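Local structure of hypothetical membrane protein (Corynebacterium glutamicum, 6JSB) at residues I40-R43 against D44-T48. The protein binds heme and probably takes part in heme uptake by passing it along the corynebacterial transport machinery, this chain holding its HtaA-family domain. Sequence-based numbering, arbitrary orientation. Where two conformers were deposited one is given.
Sequences IEVR and DGVET
V46 N donates a 3.3 Å hydrogen bond to R43 O, nearly straight at 172° about its hydrogen. This bond closes a type I' beta turn from R43 to V46, with D44 and G45 at its corners, both at positive phi. The backbone angles of G45 would press a CB against the carbonyl oxygen of the preceding residue, which favours glycine here. The turn reverses the chain between strands 39-43 and 47-49, but the two do not zip up as a hairpin: the first bonds to strand 68-81, through E41 with H76 and R43 with G74, and the second to strand 56-65, through E47 with T58.

Between the diverging arms lies a small apolar cluster. V42 and V46 cross at about a right angle, and CG1 of V46 comes within 3.6 Å of V42 CB. It gets there because it stands opposite the backbone N of its own residue (chi1 166°). T48 adds its methyl, CG2 lying 4.0 Å from V42 CG1, while its hydroxyl OG1 is hydrogen-bonded to E56 and R55. V75 lies against both valines, and F57 and W59 of strand 56-65 meet V42 and V46 respectively, tying the turn to the large antiparallel sheet at a distance from the heme site.

R43 and D44 run side by side at the exposed corner. The arginine is extended from CG to NE, and the guanidinium and carboxylate planes are 75° apart. The stronger acidic partner of R43 is D100, whose OD1 forms a salt bridge with NH1, so the guanidinium is shared between two carboxylates; the longer bridge, 3.5 Å, runs from R43 NE to D44 OD2.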
# COMPACT_ATOMS: atom_id res chain seq x y z
N ILE A 40 3.14 2.28 13.12
CA ILE A 40 2.30 2.45 11.93
C ILE A 40 1.22 3.50 12.21
O ILE A 40 0.53 3.42 13.24
CB ILE A 40 1.68 1.09 11.53
CG1 ILE A 40 2.81 0.10 11.19
CG2 ILE A 40 0.61 1.25 10.40
CD1 ILE A 40 2.36 -1.32 10.77
N GLU A 41 1.08 4.47 11.31
CA GLU A 41 -0.00 5.45 11.36
C GLU A 41 -0.77 5.40 10.05
O GLU A 41 -0.17 5.23 8.99
CB GLU A 41 0.54 6.89 11.62
CG GLU A 41 -0.55 7.94 11.82
CD GLU A 41 -0.03 9.26 12.42
OE1 GLU A 41 1.08 9.69 12.04
OE2 GLU A 41 -0.70 9.85 13.29
N VAL A 42 -2.10 5.49 10.12
CA VAL A 42 -2.91 5.47 8.91
C VAL A 42 -3.66 6.80 8.79
O VAL A 42 -3.83 7.52 9.79
CB VAL A 42 -3.88 4.26 8.87
CG1 VAL A 42 -3.08 2.95 9.14
CG2 VAL A 42 -5.03 4.48 9.90
N ARG A 43 -4.12 7.14 7.57
CA ARG A 43 -4.78 8.41 7.37
C ARG A 43 -5.70 8.34 6.14
O ARG A 43 -5.65 7.39 5.34
CB ARG A 43 -3.74 9.53 7.18
CG ARG A 43 -2.91 9.36 5.89
CD ARG A 43 -1.90 10.52 5.79
NE ARG A 43 -1.20 10.52 4.49
CZ ARG A 43 -0.18 9.72 4.22
NH1 ARG A 43 0.26 8.83 5.13
NH2 ARG A 43 0.41 9.83 3.01
N ASP A 44 -6.50 9.41 6.01
CA ASP A 44 -7.25 9.69 4.79
C ASP A 44 -8.16 8.52 4.41
O ASP A 44 -8.39 8.25 3.22
CB ASP A 44 -6.31 10.06 3.62
CG ASP A 44 -5.52 11.37 3.89
OD1 ASP A 44 -6.04 12.25 4.60
OD2 ASP A 44 -4.36 11.55 3.43
N GLY A 45 -8.77 7.91 5.41
CA GLY A 45 -9.82 6.95 5.11
C GLY A 45 -9.39 5.51 5.29
O GLY A 45 -10.25 4.63 5.26
N VAL A 46 -8.10 5.23 5.45
CA VAL A 46 -7.70 3.86 5.75
C VAL A 46 -8.25 3.50 7.13
O VAL A 46 -8.20 4.30 8.06
CB VAL A 46 -6.17 3.71 5.70
CG1 VAL A 46 -5.74 2.40 6.34
CG2 VAL A 46 -5.70 3.73 4.25
N GLU A 47 -8.77 2.29 7.25
CA GLU A 47 -9.09 1.70 8.54
C GLU A 47 -8.14 0.54 8.81
O GLU A 47 -7.70 -0.17 7.89
CB GLU A 47 -10.53 1.17 8.54
CG GLU A 47 -11.58 2.21 8.20
CD GLU A 47 -12.05 3.00 9.40
OE1 GLU A 47 -11.47 2.82 10.50
OE2 GLU A 47 -13.00 3.81 9.23
N THR A 48 -7.80 0.34 10.08
CA THR A 48 -6.85 -0.73 10.37
C THR A 48 -7.29 -1.40 11.65
O THR A 48 -7.92 -0.76 12.51
CB THR A 48 -5.40 -0.21 10.49
OG1 THR A 48 -4.46 -1.28 10.67
CG2 THR A 48 -5.26 0.78 11.62